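Local atomic coordinates of TSSL (Francisella novicida, PDB entry 4ACK), a protein that is a conserved DotU-family component of the type VI secretion system, represented here by its cytoplasmic domain, and probably helps build the system's inner-membrane complex. Residues D12-T17 against L66-E71; Y33-I38 against I84-L89; K59-P64 against Q118-T123. One frame throughout, in Å; residues are numbered along the deposited sequence. Where two conformers were deposited one is given.

Contact 1: D12-T17 against L66-E71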
loop_
_atom_site.group_PDB
_atom_site.type_symbol
_atom_site.label_atom_id
_atom_site.label_comp_id
_atom_site.label_asym_id
_atom_site.label_seq_id
_atom_site.Cartn_x
_atom_site.Cartn_y
_atom_site.Cartn_z
ATOM N N ASP A 12 -9.816 1.893 -5.178
ATOM C CA ASP A 12 -10.780 2.441 -4.251
ATOM C C ASP A 12 -10.131 2.856 -2.910
ATOM O O ASP A 12 -10.397 3.964 -2.398
ATOM C CB ASP A 12 -11.979 1.516 -4.037
ATOM C CG ASP A 12 -13.209 2.261 -3.542
ATOM O OD1 ASP A 12 -13.463 3.392 -4.022
ATOM O OD2 ASP A 12 -13.923 1.717 -2.665
ATOM N N ILE A 13 -9.311 1.960 -2.359
ATOM C CA ILE A 13 -8.508 2.246 -1.180
ATOM C C ILE A 13 -7.608 3.437 -1.417
ATOM O O ILE A 13 -7.536 4.326 -0.604
ATOM C CB ILE A 13 -7.707 1.009 -0.737
ATOM C CG1 ILE A 13 -8.705 -0.020 -0.205
ATOM C CG2 ILE A 13 -6.673 1.392 0.313
ATOM C CD1 ILE A 13 -8.222 -1.496 -0.277
ATOM N N ILE A 14 -6.934 3.492 -2.544
ATOM C CA ILE A 14 -6.131 4.657 -2.758
ATOM C C ILE A 14 -7.099 5.933 -2.626
ATOM O O ILE A 14 -6.893 6.789 -1.747
ATOM C CB ILE A 14 -5.252 4.492 -3.995
ATOM C CG1 ILE A 14 -4.233 3.342 -3.766
ATOM C CG2 ILE A 14 -4.494 5.739 -4.275
ATOM C CD1 ILE A 14 -3.286 3.114 -4.979
ATOM N N LYS A 15 -8.198 5.986 -3.399
ATOM C CA LYS A 15 -9.277 6.999 -3.223
ATOM C C LYS A 15 -9.706 7.270 -1.747
ATOM O O LYS A 15 -9.527 8.388 -1.261
ATOM C CB LYS A 15 -10.480 6.639 -4.160
ATOM C CG LYS A 15 -11.616 7.694 -4.323
ATOM C CD LYS A 15 -12.797 7.180 -5.220
ATOM C CE LYS A 15 -13.763 6.246 -4.424
ATOM N NZ LYS A 15 -14.911 6.995 -3.781
ATOM N N THR A 16 -10.247 6.276 -1.030
ATOM C CA THR A 16 -10.618 6.469 0.393
ATOM C C THR A 16 -9.462 7.071 1.262
ATOM O O THR A 16 -9.751 7.681 2.308
ATOM C CB THR A 16 -11.178 5.190 1.111
ATOM O OG1 THR A 16 -12.395 4.720 0.501
ATOM C CG2 THR A 16 -11.442 5.460 2.586
ATOM N N THR A 17 -8.191 6.920 0.807
ATOM C CA THR A 17 -6.988 7.455 1.481
ATOM C C THR A 17 -6.715 8.902 1.117
ATOM O O THR A 17 -6.624 9.733 2.028
ATOM C CB THR A 17 -5.704 6.652 1.167
ATOM O OG1 THR A 17 -5.861 5.314 1.646
ATOM C CG2 THR A 17 -4.467 7.323 1.855
ATOM N N LEU A 66 -1.371 -1.509 2.304
ATOM C CA LEU A 66 -1.528 -1.111 3.710
ATOM C C LEU A 66 -0.446 -0.168 4.239
ATOM O O LEU A 66 -0.728 0.728 5.084
ATOM C CB LEU A 66 -1.502 -2.314 4.628
ATOM C CG LEU A 66 -2.462 -3.461 4.322
ATOM C CD1 LEU A 66 -2.378 -4.522 5.421
ATOM C CD2 LEU A 66 -3.888 -2.996 4.135
ATOM N N ALA A 67 0.795 -0.438 3.849
ATOM C CA ALA A 67 1.915 0.406 4.209
ATOM C C ALA A 67 1.776 1.806 3.579
ATOM O O ALA A 67 2.144 2.814 4.203
ATOM C CB ALA A 67 3.209 -0.230 3.742
ATOM N N TYR A 68 1.293 1.871 2.335
ATOM C CA TYR A 68 1.021 3.130 1.714
ATOM C C TYR A 68 -0.069 3.926 2.530
ATOM O O TYR A 68 0.121 5.122 2.852
ATOM C CB TYR A 68 0.633 2.929 0.261
ATOM C CG TYR A 68 -0.096 4.124 -0.348
ATOM C CD1 TYR A 68 -1.514 4.271 -0.220
ATOM C CD2 TYR A 68 0.618 5.157 -0.928
ATOM C CE1 TYR A 68 -2.190 5.427 -0.725
ATOM C CE2 TYR A 68 -0.015 6.303 -1.445
ATOM C CZ TYR A 68 -1.419 6.431 -1.360
ATOM O OH TYR A 68 -1.980 7.559 -1.913
ATOM N N VAL A 69 -1.184 3.261 2.872
ATOM C CA VAL A 69 -2.253 3.901 3.628
ATOM C C VAL A 69 -1.723 4.367 5.004
ATOM O O VAL A 69 -1.908 5.535 5.388
ATOM C CB VAL A 69 -3.450 2.986 3.862
ATOM C CG1 VAL A 69 -4.445 3.700 4.768
ATOM C CG2 VAL A 69 -4.135 2.610 2.519
ATOM N N ASP A 70 -1.088 3.450 5.734
ATOM C CA ASP A 70 -0.462 3.793 6.989
ATOM C C ASP A 70 0.458 5.011 6.870
ATOM O O ASP A 70 0.403 5.885 7.733
ATOM C CB ASP A 70 0.317 2.629 7.556
ATOM C CG ASP A 70 -0.567 1.566 8.132
ATOM O OD1 ASP A 70 -1.792 1.811 8.375
ATOM O OD2 ASP A 70 -0.034 0.452 8.338
ATOM N N GLU A 71 1.267 5.076 5.798
ATOM C CA GLU A 71 2.262 6.135 5.670
ATOM C C GLU A 71 1.587 7.508 5.510
ATOM O O GLU A 71 2.071 8.533 5.973
ATOM C CB GLU A 71 3.144 5.906 4.440
ATOM C CG GLU A 71 4.281 6.990 4.297
ATOM C CD GLU A 71 5.238 6.681 3.178
ATOM O OE1 GLU A 71 5.938 5.652 3.320
ATOM O OE2 GLU A 71 5.266 7.433 2.163
#
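Within the all-helical cytoplasmic domain of this DotU-family protein, helix 4-20 and helix 55-79 run side by side in the same direction. Their segments 12-17 and 66-71 are inclined by only 6°, with the axes 10.4 Å apart. The tight part is a small buried patch made by Ile-13, Ile-14 and Thr-17 on one helix and Tyr-68 and Val-69 on the other. Backbones come nearest at Thr-17 and Val-69, where the short threonine side chain points at the other helix. Ile-13 lays its CG2 branch across Val-69, methyl to methyl, with Ile-13 CG2 3.6 Å from Val-69 CG2. Tyr-68, its CG anti to the backbone N (chi1 161°), swings its ring over to the first helix. There Thr-17 CG2 approaches Tyr-68 CE1 obliquely at 3.9 Å, while Ile-14 crosses the phenol end with CG2 near OH. Asn-130, from a loop, also touches this tyrosine. Looser is the solvent-facing side with Lys-15, which points away from helix 55-79, and the partly exposed Asp-12; Lys-15 NZ makes a long salt bridge, 3.9 Å to Asp-12 OD1. Inside the patch, the one polar side-chain atom of Thr-17 is satisfied within its own helix. Thr-17 OG1 donates to Ile-13 O at 3.0 Å from above the carbonyl plane, sharing that oxygen with Thr-17 N, and still sits 3.3 Å from Val-69 CG2.

Contact 2: Y33-I38 against I84-L89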
loop_
_atom_site.group_PDB
_atom_site.type_symbol
_atom_site.label_atom_id
_atom_site.label_comp_id
_atom_site.label_asym_id
_atom_site.label_seq_id
_atom_site.Cartn_x
_atom_site.Cartn_y
_atom_site.Cartn_z
ATOM N N TYR A 33 -14.719 5.989 10.227
ATOM C CA TYR A 33 -15.667 5.409 9.301
ATOM C C TYR A 33 -14.944 4.998 8.018
ATOM O O TYR A 33 -15.205 3.933 7.499
ATOM C CB TYR A 33 -16.831 6.350 9.016
ATOM C CG TYR A 33 -17.451 6.157 7.653
ATOM C CD1 TYR A 33 -18.477 5.234 7.468
ATOM C CD2 TYR A 33 -17.016 6.909 6.549
ATOM C CE1 TYR A 33 -19.054 5.044 6.214
ATOM C CE2 TYR A 33 -17.588 6.725 5.292
ATOM C CZ TYR A 33 -18.617 5.790 5.152
ATOM O OH TYR A 33 -19.206 5.574 3.948
ATOM N N HIS A 34 -14.041 5.837 7.540
ATOM C CA HIS A 34 -13.275 5.557 6.350
ATOM C C HIS A 34 -12.238 4.426 6.489
ATOM O O HIS A 34 -12.070 3.601 5.600
ATOM C CB HIS A 34 -12.570 6.808 5.957
ATOM C CG HIS A 34 -13.439 7.758 5.206
ATOM N ND1 HIS A 34 -13.763 9.019 5.685
ATOM C CD2 HIS A 34 -14.024 7.649 3.986
ATOM C CE1 HIS A 34 -14.511 9.637 4.784
ATOM N NE2 HIS A 34 -14.688 8.830 3.748
ATOM N N ARG A 35 -11.545 4.420 7.613
ATOM C CA ARG A 35 -10.767 3.290 8.034
ATOM C C ARG A 35 -11.585 1.997 8.015
ATOM O O ARG A 35 -11.077 0.972 7.528
ATOM C CB ARG A 35 -10.193 3.570 9.420
ATOM C CG ARG A 35 -9.414 2.460 10.060
ATOM C CD ARG A 35 -9.082 2.762 11.517
ATOM N NE ARG A 35 -8.446 1.585 12.084
ATOM C CZ ARG A 35 -7.168 1.297 11.931
ATOM N NH1 ARG A 35 -6.391 2.144 11.269
ATOM N NH2 ARG A 35 -6.676 0.178 12.449
ATOM N N ASN A 36 -12.816 2.025 8.547
ATOM C CA ASN A 36 -13.738 0.859 8.520
ATOM C C ASN A 36 -14.057 0.374 7.096
ATOM O O ASN A 36 -14.122 -0.840 6.840
ATOM C CB ASN A 36 -15.048 1.172 9.264
ATOM C CG ASN A 36 -15.987 -0.047 9.401
ATOM O OD1 ASN A 36 -15.648 -1.040 10.034
ATOM N ND2 ASN A 36 -17.195 0.063 8.836
ATOM N N ASN A 37 -14.265 1.322 6.188
ATOM C CA ASN A 37 -14.462 1.030 4.793
ATOM C C ASN A 37 -13.224 0.348 4.193
ATOM O O ASN A 37 -13.325 -0.705 3.572
ATOM C CB ASN A 37 -14.727 2.295 4.010
ATOM C CG ASN A 37 -16.213 2.508 3.743
ATOM O OD1 ASN A 37 -17.065 2.392 4.653
ATOM N ND2 ASN A 37 -16.534 2.836 2.489
ATOM N N ILE A 38 -12.061 0.962 4.425
ATOM C CA ILE A 38 -10.790 0.385 4.031
ATOM C C ILE A 38 -10.663 -1.073 4.494
ATOM O O ILE A 38 -10.395 -1.948 3.691
ATOM C CB ILE A 38 -9.614 1.289 4.425
ATOM C CG1 ILE A 38 -9.513 2.422 3.352
ATOM C CG2 ILE A 38 -8.311 0.443 4.535
ATOM C CD1 ILE A 38 -8.629 3.615 3.711
ATOM N N ILE A 84 -5.092 13.199 15.439
ATOM C CA ILE A 84 -5.455 12.062 14.576
ATOM C C ILE A 84 -5.044 10.770 15.274
ATOM O O ILE A 84 -3.955 10.656 15.847
ATOM C CB ILE A 84 -4.850 12.152 13.118
ATOM C CG1 ILE A 84 -5.175 13.498 12.428
ATOM C CG2 ILE A 84 -5.266 10.933 12.259
ATOM C CD1 ILE A 84 -6.496 13.554 11.667
ATOM N N SER A 85 -5.954 9.816 15.247
ATOM C CA SER A 85 -5.761 8.554 15.898
ATOM C C SER A 85 -5.791 7.508 14.768
ATOM O O SER A 85 -6.693 7.550 13.889
ATOM C CB SER A 85 -6.887 8.356 16.909
ATOM O OG SER A 85 -6.585 7.335 17.826
ATOM N N TRP A 86 -4.798 6.614 14.752
ATOM C CA TRP A 86 -4.593 5.652 13.643
ATOM C C TRP A 86 -3.745 4.506 14.054
ATOM O O TRP A 86 -2.518 4.628 14.112
ATOM C CB TRP A 86 -3.886 6.298 12.455
ATOM C CG TRP A 86 -3.893 5.425 11.230
ATOM C CD1 TRP A 86 -2.845 4.684 10.713
ATOM C CD2 TRP A 86 -5.007 5.196 10.365
ATOM N NE1 TRP A 86 -3.246 4.021 9.562
ATOM C CE2 TRP A 86 -4.563 4.316 9.323
ATOM C CE3 TRP A 86 -6.340 5.651 10.357
ATOM C CZ2 TRP A 86 -5.408 3.878 8.295
ATOM C CZ3 TRP A 86 -7.191 5.215 9.314
ATOM C CH2 TRP A 86 -6.704 4.337 8.290
ATOM N N SER A 87 -4.386 3.396 14.368
ATOM C CA SER A 87 -3.656 2.166 14.576
ATOM C C SER A 87 -3.233 1.553 13.184
ATOM O O SER A 87 -4.036 1.510 12.232
ATOM C CB SER A 87 -4.519 1.226 15.393
ATOM O OG SER A 87 -3.672 0.340 16.114
ATOM N N LEU A 88 -1.978 1.133 13.065
ATOM C CA LEU A 88 -1.425 0.672 11.808
ATOM C C LEU A 88 -2.186 -0.554 11.209
ATOM O O LEU A 88 -2.348 -1.604 11.823
ATOM C CB LEU A 88 0.086 0.379 11.964
ATOM C CG LEU A 88 1.080 1.493 12.353
ATOM C CD1 LEU A 88 2.565 1.011 12.273
ATOM C CD2 LEU A 88 0.927 2.742 11.515
ATOM N N LEU A 89 -2.647 -0.397 9.987
ATOM C CA LEU A 89 -3.238 -1.514 9.251
ATOM C C LEU A 89 -2.209 -2.620 8.966
ATOM O O LEU A 89 -2.497 -3.822 9.058
ATOM C CB LEU A 89 -3.765 -0.977 7.944
ATOM C CG LEU A 89 -4.998 -0.092 8.143
ATOM C CD1 LEU A 89 -5.434 0.466 6.823
ATOM C CD2 LEU A 89 -6.091 -0.929 8.744
#
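Arg-35 lies over the indole of Trp-86, pinning helix 30-52 to the irregular connection that leads from helix 55-79 into helix 89-94 through a cation-pi interaction. The arginine leaves its helix with CG anti to the backbone N and stays extended to NE. Its aliphatic part therefore runs along the benzo edge of the indole before the charged group arrives over the ring: Arg-35 CB is 3.4 Å from Trp-86 CZ3, and CG follows close by. The guanidinium stands almost upright on the indole, the two planes 88° apart. Arg-35 NH1 is the atom lowered onto the ring, and Arg-35 CZ lies 4.5 Å from the centroid of the six-membered ring of Trp-86, practically on its normal. This edge-on pose lets NH1 also reach the backbone. Arg-35 NH1 donates to Ser-87 O at 2.6 Å, in the carbonyl plane but bent at the hydrogen (136°), and NH2 adds a weak bond to the same oxygen. One face of the guanidinium is covered by Ser-87 N and the other by Leu-89 CD2, which meets it tip to tip, so the group lies between them, its orientation probably set mainly by the bonds to Ser-87 O and by the indole. A long, weak ion pair joins NH2 to Glu-92. The indole is held in turn by helix 55-79, Trp-86 NE1 bonding to Asp-70 OD1, which also receives Leu-89 N as helix 89-94 starts after its N-cap, Leu-88. One helical turn beyond Arg-35, Ile-38 crosses Leu-89 at about a right angle, Ile-38 CG2 lying 3.7 Å from Leu-89 CD1.

Contact 3: K59-P64 against Q118-T123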
loop_
_atom_site.group_PDB
_atom_site.type_symbol
_atom_site.label_atom_id
_atom_site.label_comp_id
_atom_site.label_asym_id
_atom_site.label_seq_id
_atom_site.Cartn_x
_atom_site.Cartn_y
_atom_site.Cartn_z
ATOM N N LYS A 59 0.023 -11.552 0.148
ATOM C CA LYS A 59 0.783 -10.574 0.963
ATOM C C LYS A 59 1.594 -9.572 0.140
ATOM O O LYS A 59 1.623 -8.392 0.463
ATOM C CB LYS A 59 1.670 -11.278 1.994
ATOM C CG LYS A 59 2.691 -10.329 2.716
ATOM C CD LYS A 59 3.431 -11.112 3.831
ATOM C CE LYS A 59 4.592 -11.934 3.153
ATOM N NZ LYS A 59 5.503 -12.423 4.152
ATOM N N TYR A 60 2.245 -10.002 -0.927
ATOM C CA TYR A 60 3.019 -9.063 -1.682
ATOM C C TYR A 60 2.172 -7.961 -2.335
ATOM O O TYR A 60 2.675 -6.918 -2.762
ATOM C CB TYR A 60 3.830 -9.776 -2.746
ATOM C CG TYR A 60 5.071 -10.496 -2.240
ATOM C CD1 TYR A 60 5.342 -10.626 -0.854
ATOM C CD2 TYR A 60 5.932 -11.093 -3.146
ATOM C CE1 TYR A 60 6.470 -11.261 -0.414
ATOM C CE2 TYR A 60 7.082 -11.751 -2.718
ATOM C CZ TYR A 60 7.344 -11.825 -1.366
ATOM O OH TYR A 60 8.503 -12.460 -0.992
ATOM N N ILE A 61 0.890 -8.227 -2.507
ATOM C CA ILE A 61 0.038 -7.295 -3.196
ATOM C C ILE A 61 -0.618 -6.444 -2.109
ATOM O O ILE A 61 -0.636 -5.261 -2.245
ATOM C CB ILE A 61 -1.050 -8.052 -3.992
ATOM C CG1 ILE A 61 -0.428 -8.725 -5.197
ATOM C CG2 ILE A 61 -2.238 -7.108 -4.410
ATOM C CD1 ILE A 61 -1.306 -9.919 -5.662
ATOM N N VAL A 62 -1.113 -7.054 -1.028
ATOM C CA VAL A 62 -1.867 -6.311 -0.040
ATOM C C VAL A 62 -0.963 -5.574 1.022
ATOM O O VAL A 62 -1.315 -4.514 1.491
ATOM C CB VAL A 62 -2.857 -7.247 0.682
ATOM C CG1 VAL A 62 -3.599 -6.568 1.929
ATOM C CG2 VAL A 62 -3.858 -7.820 -0.362
ATOM N N PHE A 63 0.160 -6.164 1.426
ATOM C CA PHE A 63 0.987 -5.439 2.430
ATOM C C PHE A 63 1.420 -4.010 1.964
ATOM O O PHE A 63 1.334 -3.074 2.732
ATOM C CB PHE A 63 2.210 -6.245 2.808
ATOM C CG PHE A 63 3.046 -5.565 3.842
ATOM C CD1 PHE A 63 4.006 -4.608 3.468
ATOM C CD2 PHE A 63 2.819 -5.824 5.189
ATOM C CE1 PHE A 63 4.780 -3.962 4.458
ATOM C CE2 PHE A 63 3.591 -5.164 6.202
ATOM C CZ PHE A 63 4.549 -4.248 5.827
ATOM N N PRO A 64 1.933 -3.860 0.737
ATOM C CA PRO A 64 2.367 -2.553 0.341
ATOM C C PRO A 64 1.234 -1.535 0.298
ATOM O O PRO A 64 1.494 -0.346 0.446
ATOM C CB PRO A 64 2.901 -2.765 -1.088
ATOM C CG PRO A 64 3.357 -4.237 -1.084
ATOM C CD PRO A 64 2.308 -4.898 -0.237
ATOM N N GLN A 118 1.091 -10.062 -12.796
ATOM C CA GLN A 118 1.249 -8.657 -13.164
ATOM C C GLN A 118 0.713 -7.683 -12.099
ATOM O O GLN A 118 1.269 -6.628 -11.909
ATOM C CB GLN A 118 0.523 -8.374 -14.483
ATOM C CG GLN A 118 0.948 -7.070 -15.098
ATOM C CD GLN A 118 2.359 -7.153 -15.712
ATOM O OE1 GLN A 118 3.143 -8.109 -15.472
ATOM N NE2 GLN A 118 2.681 -6.164 -16.518
ATOM N N ILE A 119 -0.356 -8.066 -11.416
ATOM C CA ILE A 119 -0.889 -7.276 -10.315
ATOM C C ILE A 119 0.157 -6.905 -9.171
ATOM O O ILE A 119 0.008 -5.850 -8.496
ATOM C CB ILE A 119 -2.180 -7.898 -9.739
ATOM C CG1 ILE A 119 -2.818 -6.928 -8.731
ATOM C CG2 ILE A 119 -1.929 -9.314 -9.117
ATOM C CD1 ILE A 119 -4.243 -7.234 -8.345
ATOM N N CYS A 120 1.156 -7.783 -8.941
ATOM C CA CYS A 120 2.261 -7.463 -7.975
ATOM C C CYS A 120 2.967 -6.179 -8.366
ATOM O O CYS A 120 3.067 -5.280 -7.551
ATOM C CB CYS A 120 3.281 -8.604 -7.878
ATOM S SG CYS A 120 2.572 -10.011 -7.049
ATOM N N TYR A 121 3.430 -6.109 -9.620
ATOM C CA TYR A 121 4.100 -4.935 -10.165
ATOM C C TYR A 121 3.223 -3.664 -10.278
ATOM O O TYR A 121 3.761 -2.511 -10.198
ATOM C CB TYR A 121 4.711 -5.280 -11.530
ATOM C CG TYR A 121 5.564 -6.551 -11.464
ATOM C CD1 TYR A 121 4.991 -7.812 -11.616
ATOM C CD2 TYR A 121 6.952 -6.487 -11.198
ATOM C CE1 TYR A 121 5.781 -9.024 -11.546
ATOM C CE2 TYR A 121 7.754 -7.683 -11.104
ATOM C CZ TYR A 121 7.153 -8.946 -11.270
ATOM O OH TYR A 121 7.924 -10.131 -11.132
ATOM N N GLN A 122 1.907 -3.857 -10.557
ATOM C CA GLN A 122 0.970 -2.762 -10.755
ATOM C C GLN A 122 0.669 -2.162 -9.408
ATOM O O GLN A 122 0.487 -0.969 -9.287
ATOM C CB GLN A 122 -0.380 -3.258 -11.364
ATOM C CG GLN A 122 -0.230 -3.838 -12.796
ATOM C CD GLN A 122 -1.550 -4.421 -13.376
ATOM O OE1 GLN A 122 -2.196 -5.301 -12.775
ATOM N NE2 GLN A 122 -1.934 -3.934 -14.564
ATOM N N THR A 123 0.537 -3.004 -8.400
ATOM C CA THR A 123 0.307 -2.505 -7.078
ATOM C C THR A 123 1.508 -1.644 -6.586
ATOM O O THR A 123 1.285 -0.534 -6.058
ATOM C CB THR A 123 0.005 -3.635 -6.160
ATOM O OG1 THR A 123 -1.169 -4.297 -6.661
ATOM C CG2 THR A 123 -0.257 -3.103 -4.771
HETATM O O HOH W 1 3.755 -6.695 -5.147
#
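Segments 59-64 and 118-123 are helical and run nearly parallel, crossing at 17° with their axes 9.0 Å apart, and the backbones close to 5.3 Å between Ile-61 CA and Cys-120 CA. The near approach is consistent with the small side chains there: Thr-123 points at the other helix and Cys-120 flanks it, with Ile-61 packed against both. Ile-61 carries the contact with all its branches. Ile-61 CG1 stands anti to the carbonyl carbon and rests against Cys-120 SG at 3.8 Å, while Ile-61 CD1 runs on to meet Ile-119 CG2 at 3.6 Å, the two isoleucines crossing at about a right angle. On the other branch, CG2 lies beside Thr-123 OG1. The threonine hydroxyl is already used: Thr-123 OG1 donates to Ile-119 O at 2.7 Å, in the carbonyl plane, alongside the bond from Thr-123 N to the same oxygen. This fixes the side-chain rotation and turns Thr-123 CG2 toward the first helix, 3.3 Å from Ile-61 O. Helix 55-79 is kinked at Pro-64, which has no N-H to offer to the preceding turn. The carbonyl of Tyr-60, four residues back, is instead gripped by a water that donates 2.6 Å to Tyr-60 O and 2.9 Å to Cys-120 O, so that one molecule bridges the two backbones. The Tyr-60 ring leads away from the contact, its OH bonded to Asn-109. In this all-alpha domain the pair is flanked by helix 4-20, whose Ile-7 and Ile-10 meet Ile-119 and Thr-123, and by helix 30-52, which reaches Ile-61 through Leu-49, while helix 89-94 lies against Val-62 and Phe-63.

From the N terminus, helix 4-20 is joined in contact 1 to the middle of helix 55-79, closing a loop of 48 residues that contains all of helix 30-52. Contact 2 starts inside that loop and closes 45 residues, bringing helix 30-52 onto the connection before helix 89-94, so the two cross; they also touch in space, where Thr-16 packs on Ile-38. Contact 3 closes 53 residues, joining helix 55-79, just before the segment used by contact 1, to helix 118-129, and crosses both others along the chain. Helix 55-79 is thus shared by contacts 1 and 3, while contacts 2 and 3 lie on opposite sides of the chain's centre, about 21 Å apart between centres.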